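Local coordinates for erythrocyte membrane protein 1 (Plasmodium falciparum, PDB 2XU0), which probably binds host cell-surface receptors as a parasite adhesin, this chain being its N-terminal segment joined to the first Duffy-binding-like domain, DBL1-alpha1, at residues Trp257-Glu262 / Pro302-Tyr308; Tyr346-Asp350 / Tyr466-Pro471. The protein carries 10 engineered substitutions. One frame throughout, in Å; residues are numbered along the deposited sequence.

Contact 1: residues Trp257-Glu262 / Pro302-Tyr308; sequences WTINRE and PPTYLDY
Residues 257-262, part of helix 249-268, pack against the loop 302-308, whose CA atoms come closest at Glu262-Pro302, 6.0 Å. The loop is extended at Pro302 (phi/psi -54/147) and Thr304 (-113/154), with a 3-10 segment at Leu306-Asp307. Trp257 (chi1 t) points CA-CB toward the loop, and NE1 donates to Asp307 OD2 (2.7 Å). Thr258 OG1 accepts from Tyr308 OH at 2.7 Å. Arg261 (chi1 p) is the centre: NE to Asp307 OD2 (2.7 Å) and NH2 to Asp307 OD1 (2.9 Å) form a bidentate salt bridge, and NH2 also donates to Thr304 O (2.8 Å). Pro302 and the Tyr308 ring edge sandwich its guanidinium, and a water links NH1 (2.8 Å) to Pro302 O (2.7 Å). Glu262 CA lies 4.1 Å from Pro302 CD. Thr304 OG1 accepts from Leu306 N (3.1 Å), an ST turn, and is hydrogen-bonded to Glu27. This buried pairing joins helix 249-268 to the loop before helix 311-338 in the Duffy-binding domain, with helices 22-39 and 186-204 packed around it.

Contact 2: residues Tyr346-Asp350 / Tyr466-Pro471; sequences YCSGD and YCKTCP
In the cysteine-rich C-terminal part of the Duffy-binding-like fold, the largely irregular segments 346-350 and 466-471 (3-10 at its start) meet mainly through backbone and water. Ser348, Tyr346 and Cys470 lose the most surface. Ser348 (phi/psi -118/167, chi1 p) sets CB 3.4 Å from Lys468 O and 3.7 Å from Cys470 SG; its CA lies 5.1 Å from Thr469 CA. Gly349 (-62/-24) brings CA within 4.0 Å of Cys467 CA, where a CB would clash with Cys467 O. Tyr346 (chi1 t), ending strand 345-346, lays its ring obliquely by Pro471, CE2 to CD 4.1 Å. Disulfides take Cys470 (chi1 m) to Cys354, Cys347 to Cys370 and Cys467 to Cys377, all outside the two segments. One water lies 2.6 Å from Cys347 O and 2.8 Å from Tyr466 O, a second 2.9 Å from Cys347 O and Lys468 O; a third, 2.9 Å from Ser348 OG, donates to Asp350 OD2 (3.1 Å) and accepts from Cys470 N (2.9 Å). The one direct hydrogen bond, Gly349 N to Cys467 O (2.9 Å), is weak.

Contact 1 and contact 2 lie on opposite sides of the chain's centre, their centres about 50 Å apart and their nearest atoms about 31 Å apart. Helix 311-338 runs between their neighbourhoods: the loop of contact 1 leads into it, and Tyr466 and Cys467 of contact 2 rest side chains on it. Contact 1 is largely buried among helices, and there side chains do the work, with a buried charge pair and aromatic residues. Contact 2, farther from the centre and only partly buried, has little regular structure; main-chain atoms, waters and covalent cross-links to other loops and a helix take the place of salt bridges.

Contact 1: residues Trp257-Glu262 / Pro302-Tyr308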
ATOM      1  N   TRP A 257       0.671  -2.715  21.224  1.00 33.38           N
ATOM      2  CA  TRP A 257       1.326  -2.666  19.922  1.00 30.94           C
ATOM      3  C   TRP A 257       2.694  -2.016  20.036  1.00 34.29           C
ATOM      4  O   TRP A 257       3.699  -2.595  19.632  1.00 33.24           O
ATOM      5  CB  TRP A 257       0.466  -1.940  18.866  1.00 28.38           C
ATOM      6  CG  TRP A 257       1.178  -1.843  17.540  1.00 27.83           C
ATOM      7  CD1 TRP A 257       1.869  -0.767  17.063  1.00 30.16           C
ATOM      8  CD2 TRP A 257       1.504  -2.942  16.674  1.00 27.65           C
ATOM      9  NE1 TRP A 257       2.488  -1.088  15.873  1.00 28.40           N
ATOM     10  CE2 TRP A 257       2.339  -2.435  15.647  1.00 30.08           C
ATOM     11  CE3 TRP A 257       1.145  -4.305  16.649  1.00 28.56           C
ATOM     12  CZ2 TRP A 257       2.750  -3.217  14.568  1.00 29.29           C
ATOM     13  CZ3 TRP A 257       1.558  -5.085  15.579  1.00 29.76           C
ATOM     14  CH2 TRP A 257       2.367  -4.548  14.563  1.00 30.44           C
ATOM     15  N   THR A 258       2.717  -0.803  20.576  1.00 31.38           N
ATOM     16  CA  THR A 258       3.921  -0.013  20.771  1.00 30.96           C
ATOM     17  C   THR A 258       5.005  -0.787  21.495  1.00 33.49           C
ATOM     18  O   THR A 258       6.163  -0.720  21.086  1.00 31.36           O
ATOM     19  CB  THR A 258       3.552   1.295  21.459  1.00 38.83           C
ATOM     20  OG1 THR A 258       2.629   1.974  20.604  1.00 40.59           O
ATOM     21  CG2 THR A 258       4.765   2.189  21.708  1.00 41.03           C
ATOM     22  N   ILE A 259       4.618  -1.544  22.538  1.00 31.36           N
ATOM     23  CA  ILE A 259       5.540  -2.318  23.351  1.00 32.37           C
ATOM     24  C   ILE A 259       6.115  -3.520  22.614  1.00 38.61           C
ATOM     25  O   ILE A 259       7.314  -3.785  22.727  1.00 39.90           O
ATOM     26  CB  ILE A 259       4.913  -2.658  24.734  1.00 35.96           C
ATOM     27  CG1 ILE A 259       4.886  -1.398  25.643  1.00 35.48           C
ATOM     28  CG2 ILE A 259       5.666  -3.807  25.439  1.00 38.91           C
ATOM     29  CD1 ILE A 259       3.685  -1.371  26.655  1.00 40.51           C
ATOM     30  N   ASN A 260       5.290  -4.213  21.819  1.00 34.72           N
ATOM     31  CA  ASN A 260       5.731  -5.420  21.137  1.00 34.81           C
ATOM     32  C   ASN A 260       6.085  -5.264  19.684  1.00 38.12           C
ATOM     33  O   ASN A 260       6.482  -6.251  19.069  1.00 39.22           O
ATOM     34  CB  ASN A 260       4.680  -6.526  21.324  1.00 39.44           C
ATOM     35  CG  ASN A 260       4.511  -6.926  22.768  1.00 50.13           C
ATOM     36  OD1 ASN A 260       5.304  -7.685  23.314  1.00 46.93           O
ATOM     37  ND2 ASN A 260       3.547  -6.338  23.439  1.00 37.17           N
ATOM     38  N   ARG A 261       5.935  -4.057  19.110  1.00 34.26           N
ATOM     39  CA  ARG A 261       6.171  -3.833  17.672  1.00 33.87           C
ATOM     40  C   ARG A 261       7.536  -4.273  17.165  1.00 35.47           C
ATOM     41  O   ARG A 261       7.639  -4.733  16.039  1.00 34.09           O
ATOM     42  CB  ARG A 261       5.835  -2.388  17.243  1.00 34.62           C
ATOM     43  CG  ARG A 261       6.802  -1.328  17.782  1.00 38.77           C
ATOM     44  CD  ARG A 261       6.330   0.085  17.491  1.00 33.03           C
ATOM     45  NE  ARG A 261       6.427   0.439  16.070  1.00 25.98           N
ATOM     46  CZ  ARG A 261       7.494   0.972  15.494  1.00 33.92           C
ATOM     47  NH1 ARG A 261       8.597   1.196  16.200  1.00 32.51           N
ATOM     48  NH2 ARG A 261       7.468   1.291  14.212  1.00 23.98           N
ATOM     49  N   GLU A 262       8.577  -4.153  18.007  1.00 33.53           N
ATOM     50  CA  GLU A 262       9.938  -4.520  17.645  1.00 33.00           C
ATOM     51  C   GLU A 262      10.084  -6.006  17.339  1.00 34.34           C
ATOM     52  O   GLU A 262      10.638  -6.326  16.301  1.00 33.65           O
ATOM     53  CB  GLU A 262      10.919  -4.066  18.724  1.00 34.97           C
ATOM     54  CG  GLU A 262      12.353  -4.365  18.343  1.00 43.72           C
ATOM     55  CD  GLU A 262      13.346  -4.061  19.444  1.00 65.28           C
ATOM     56  OE1 GLU A 262      14.098  -4.983  19.833  1.00 74.67           O
ATOM     57  OE2 GLU A 262      13.379  -2.899  19.909  1.00 50.84           O
ATOM     58  N   PRO A 302      12.358  -1.036  14.609  1.00 31.76           N
ATOM     59  CA  PRO A 302      11.987  -1.101  13.183  1.00 30.03           C
ATOM     60  C   PRO A 302      12.457   0.116  12.383  1.00 34.30           C
ATOM     61  O   PRO A 302      12.495   1.231  12.912  1.00 34.07           O
ATOM     62  CB  PRO A 302      10.462  -1.221  13.227  1.00 31.47           C
ATOM     63  CG  PRO A 302      10.174  -1.853  14.529  1.00 35.24           C
ATOM     64  CD  PRO A 302      11.205  -1.327  15.484  1.00 31.73           C
ATOM     65  N   PRO A 303      12.817  -0.026  11.101  1.00 32.33           N
ATOM     66  CA  PRO A 303      13.249   1.172  10.351  1.00 32.48           C
ATOM     67  C   PRO A 303      12.053   1.985   9.849  1.00 33.83           C
ATOM     68  O   PRO A 303      12.241   3.019   9.227  1.00 31.47           O
ATOM     69  CB  PRO A 303      14.071   0.588   9.197  1.00 33.45           C
ATOM     70  CG  PRO A 303      13.487  -0.779   8.982  1.00 36.62           C
ATOM     71  CD  PRO A 303      12.786  -1.223  10.236  1.00 32.45           C
ATOM     72  N   THR A 304      10.830   1.479  10.084  1.00 29.61           N
ATOM     73  CA  THR A 304       9.603   2.103   9.607  1.00 29.19           C
ATOM     74  C   THR A 304       8.758   2.642  10.745  1.00 32.47           C
ATOM     75  O   THR A 304       8.762   2.113  11.871  1.00 30.41           O
ATOM     76  CB  THR A 304       8.784   1.135   8.660  1.00 36.91           C
ATOM     77  OG1 THR A 304       7.619   1.820   8.195  1.00 39.47           O
ATOM     78  CG2 THR A 304       8.300  -0.132   9.362  1.00 30.61           C
ATOM     79  N   TYR A 305       7.957   3.647  10.393  1.00 30.38           N
ATOM     80  CA  TYR A 305       6.970   4.294  11.256  1.00 29.91           C
ATOM     81  C   TYR A 305       5.617   4.367  10.535  1.00 33.32           C
ATOM     82  O   TYR A 305       4.767   5.155  10.914  1.00 33.73           O
ATOM     83  CB  TYR A 305       7.470   5.667  11.698  1.00 30.02           C
ATOM     84  CG  TYR A 305       8.802   5.572  12.423  1.00 31.52           C
ATOM     85  CD1 TYR A 305       8.860   5.297  13.793  1.00 31.67           C
ATOM     86  CD2 TYR A 305      10.005   5.694  11.729  1.00 32.17           C
ATOM     87  CE1 TYR A 305      10.090   5.216  14.461  1.00 31.85           C
ATOM     88  CE2 TYR A 305      11.233   5.595  12.387  1.00 33.08           C
ATOM     89  CZ  TYR A 305      11.268   5.414  13.757  1.00 39.43           C
ATOM     90  OH  TYR A 305      12.494   5.338  14.371  1.00 47.19           O
ATOM     91  N   LEU A 306       5.393   3.491   9.533  1.00 30.22           N
ATOM     92  CA  LEU A 306       4.125   3.454   8.797  1.00 29.62           C
ATOM     93  C   LEU A 306       2.989   3.036   9.706  1.00 31.43           C
ATOM     94  O   LEU A 306       1.866   3.503   9.522  1.00 30.70           O
ATOM     95  CB  LEU A 306       4.191   2.567   7.553  1.00 30.78           C
ATOM     96  CG  LEU A 306       4.939   3.106   6.318  1.00 36.25           C
ATOM     97  CD1 LEU A 306       4.827   2.112   5.162  1.00 36.02           C
ATOM     98  CD2 LEU A 306       4.397   4.448   5.852  1.00 38.98           C
ATOM     99  N   ASP A 307       3.289   2.237  10.755  1.00 26.44           N
ATOM    100  CA  ASP A 307       2.274   1.839  11.733  1.00 26.54           C
ATOM    101  C   ASP A 307       1.755   3.050  12.569  1.00 32.11           C
ATOM    102  O   ASP A 307       0.870   2.896  13.411  1.00 33.42           O
ATOM    103  CB  ASP A 307       2.775   0.672  12.604  1.00 27.18           C
ATOM    104  CG  ASP A 307       4.117   0.866  13.308  1.00 32.77           C
ATOM    105  OD1 ASP A 307       5.022   1.509  12.714  1.00 31.39           O
ATOM    106  OD2 ASP A 307       4.300   0.284  14.404  1.00 32.68           O
ATOM    107  N   TYR A 308       2.298   4.255  12.314  1.00 27.39           N
ATOM    108  CA  TYR A 308       1.832   5.493  12.966  1.00 26.78           C
ATOM    109  C   TYR A 308       1.255   6.459  11.933  1.00 28.90           C
ATOM    110  O   TYR A 308       1.036   7.636  12.221  1.00 26.50           O
ATOM    111  CB  TYR A 308       2.921   6.118  13.869  1.00 27.65           C
ATOM    112  CG  TYR A 308       3.199   5.209  15.041  1.00 30.48           C
ATOM    113  CD1 TYR A 308       2.384   5.235  16.169  1.00 33.38           C
ATOM    114  CD2 TYR A 308       4.132   4.179  14.940  1.00 30.55           C
ATOM    115  CE1 TYR A 308       2.540   4.307  17.194  1.00 35.41           C
ATOM    116  CE2 TYR A 308       4.258   3.215  15.934  1.00 30.83           C
ATOM    117  CZ  TYR A 308       3.471   3.293  17.069  1.00 37.63           C
ATOM    118  OH  TYR A 308       3.636   2.406  18.097  1.00 35.49           O
TER
HETATM  119  O   HOH W   1      11.005   2.093  15.048  1.00 43.59           O

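Contact 2: residues Tyr346-Asp350 / Tyr466-Pro471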
ATOM      1  N   TYR A 346       2.301  -0.346 -37.201  1.00 45.91           N
ATOM      2  CA  TYR A 346       1.796   0.938 -36.725  1.00 45.80           C
ATOM      3  C   TYR A 346       0.289   0.916 -36.924  1.00 49.24           C
ATOM      4  O   TYR A 346      -0.235   1.196 -38.014  1.00 49.13           O
ATOM      5  CB  TYR A 346       2.460   2.124 -37.448  1.00 46.75           C
ATOM      6  CG  TYR A 346       2.436   3.448 -36.702  1.00 47.71           C
ATOM      7  CD1 TYR A 346       3.601   4.187 -36.520  1.00 49.05           C
ATOM      8  CD2 TYR A 346       1.233   4.012 -36.274  1.00 48.10           C
ATOM      9  CE1 TYR A 346       3.579   5.434 -35.887  1.00 49.96           C
ATOM     10  CE2 TYR A 346       1.201   5.249 -35.625  1.00 48.87           C
ATOM     11  CZ  TYR A 346       2.376   5.962 -35.441  1.00 53.86           C
ATOM     12  OH  TYR A 346       2.353   7.184 -34.799  1.00 50.87           O
ATOM     13  N   CYS A 347      -0.400   0.556 -35.843  1.00 43.99           N
ATOM     14  CA  CYS A 347      -1.846   0.442 -35.793  1.00 43.65           C
ATOM     15  C   CYS A 347      -2.446   1.634 -35.031  1.00 46.73           C
ATOM     16  O   CYS A 347      -1.720   2.411 -34.390  1.00 43.10           O
ATOM     17  CB  CYS A 347      -2.210  -0.881 -35.125  1.00 45.06           C
ATOM     18  SG  CYS A 347      -1.395  -2.330 -35.858  1.00 50.20           S
ATOM     19  N   SER A 348      -3.777   1.745 -35.076  1.00 44.09           N
ATOM     20  CA  SER A 348      -4.550   2.731 -34.327  1.00 43.78           C
ATOM     21  C   SER A 348      -5.481   1.956 -33.371  1.00 48.93           C
ATOM     22  O   SER A 348      -5.663   0.735 -33.543  1.00 47.84           O
ATOM     23  CB  SER A 348      -5.376   3.587 -35.278  1.00 45.67           C
ATOM     24  OG  SER A 348      -6.563   2.947 -35.714  1.00 48.92           O
ATOM     25  N   GLY A 349      -6.084   2.674 -32.416  1.00 45.15           N
ATOM     26  CA  GLY A 349      -7.040   2.115 -31.465  1.00 44.51           C
ATOM     27  C   GLY A 349      -8.278   1.550 -32.140  1.00 48.91           C
ATOM     28  O   GLY A 349      -8.934   0.672 -31.569  1.00 48.62           O
ATOM     29  N   ASP A 350      -8.600   2.045 -33.369  1.00 44.63           N
ATOM     30  CA  ASP A 350      -9.745   1.577 -34.177  1.00 45.63           C
ATOM     31  C   ASP A 350      -9.396   0.316 -35.027  1.00 50.22           C
ATOM     32  O   ASP A 350     -10.238  -0.171 -35.787  1.00 51.30           O
ATOM     33  CB  ASP A 350     -10.297   2.708 -35.093  1.00 47.51           C
ATOM     34  CG  ASP A 350     -10.508   4.067 -34.436  1.00 58.10           C
ATOM     35  OD1 ASP A 350     -11.438   4.188 -33.604  1.00 57.92           O
ATOM     36  OD2 ASP A 350      -9.789   5.030 -34.813  1.00 63.13           O
ATOM     37  N   TYR A 466      -0.337   4.846 -28.123  1.00 40.15           N
ATOM     38  CA  TYR A 466      -0.336   3.775 -29.128  1.00 40.26           C
ATOM     39  C   TYR A 466      -1.730   3.464 -29.664  1.00 45.75           C
ATOM     40  O   TYR A 466      -1.853   2.800 -30.685  1.00 46.42           O
ATOM     41  CB  TYR A 466       0.363   2.515 -28.577  1.00 40.41           C
ATOM     42  CG  TYR A 466       1.750   2.820 -28.059  1.00 42.96           C
ATOM     43  CD1 TYR A 466       2.738   3.320 -28.909  1.00 45.73           C
ATOM     44  CD2 TYR A 466       2.053   2.702 -26.705  1.00 43.46           C
ATOM     45  CE1 TYR A 466       3.995   3.684 -28.425  1.00 45.89           C
ATOM     46  CE2 TYR A 466       3.313   3.048 -26.212  1.00 44.50           C
ATOM     47  CZ  TYR A 466       4.280   3.543 -27.077  1.00 50.73           C
ATOM     48  OH  TYR A 466       5.533   3.867 -26.612  1.00 49.42           O
ATOM     49  N   CYS A 467      -2.767   3.974 -28.989  1.00 43.62           N
ATOM     50  CA  CYS A 467      -4.190   3.779 -29.288  1.00 44.00           C
ATOM     51  C   CYS A 467      -4.816   4.941 -30.027  1.00 48.78           C
ATOM     52  O   CYS A 467      -5.978   4.831 -30.435  1.00 47.58           O
ATOM     53  CB  CYS A 467      -4.961   3.461 -28.008  1.00 43.75           C
ATOM     54  SG  CYS A 467      -4.371   1.982 -27.162  1.00 47.85           S
ATOM     55  N   LYS A 468      -4.078   6.065 -30.194  1.00 45.39           N
ATOM     56  CA  LYS A 468      -4.628   7.238 -30.892  1.00 45.50           C
ATOM     57  C   LYS A 468      -5.023   6.877 -32.326  1.00 47.45           C
ATOM     58  O   LYS A 468      -4.532   5.868 -32.861  1.00 44.65           O
ATOM     59  CB  LYS A 468      -3.638   8.420 -30.895  1.00 48.02           C
ATOM     60  CG  LYS A 468      -3.446   9.058 -29.527  1.00 58.77           C
ATOM     61  CD  LYS A 468      -2.391  10.152 -29.565  1.00 68.54           C
ATOM     62  CE  LYS A 468      -2.409  11.021 -28.330  1.00 84.65           C
ATOM     63  NZ  LYS A 468      -1.824  10.338 -27.140  1.00 95.90           N
ATOM     64  N   THR A 469      -5.936   7.680 -32.932  1.00 44.83           N
ATOM     65  CA  THR A 469      -6.361   7.485 -34.325  1.00 44.91           C
ATOM     66  C   THR A 469      -5.120   7.687 -35.201  1.00 48.55           C
ATOM     67  O   THR A 469      -4.232   8.443 -34.812  1.00 45.77           O
ATOM     68  CB  THR A 469      -7.474   8.483 -34.723  1.00 51.67           C
ATOM     69  OG1 THR A 469      -7.012   9.824 -34.548  1.00 52.69           O
ATOM     70  CG2 THR A 469      -8.768   8.268 -33.958  1.00 50.04           C
ATOM     71  N   CYS A 470      -5.040   7.005 -36.358  1.00 46.35           N
ATOM     72  CA  CYS A 470      -3.899   7.136 -37.281  1.00 46.46           C
ATOM     73  C   CYS A 470      -3.528   8.591 -37.533  1.00 50.10           C
ATOM     74  O   CYS A 470      -4.444   9.375 -37.811  1.00 48.76           O
ATOM     75  CB  CYS A 470      -4.195   6.450 -38.614  1.00 46.58           C
ATOM     76  SG  CYS A 470      -4.085   4.655 -38.569  1.00 50.57           S
ATOM     77  N   PRO A 471      -2.215   8.936 -37.651  1.00 47.37           N
ATOM     78  CA  PRO A 471      -1.860  10.290 -38.127  1.00 47.26           C
ATOM     79  C   PRO A 471      -2.556  10.516 -39.482  1.00 52.44           C
ATOM     80  O   PRO A 471      -2.567   9.597 -40.297  1.00 52.06           O
ATOM     81  CB  PRO A 471      -0.334  10.231 -38.246  1.00 48.70           C
ATOM     82  CG  PRO A 471       0.073   9.149 -37.302  1.00 53.09           C
ATOM     83  CD  PRO A 471      -1.007   8.111 -37.452  1.00 48.75           C
TER
HETATM   84  O   HOH W   2       0.196   2.759 -32.659  1.00 39.23           O
HETATM   85  O   HOH W   3      -1.839   5.135 -33.511  1.00 62.81           O
HETATM   86  O   HOH W   4      -7.469   5.433 -36.783  1.00 44.86           O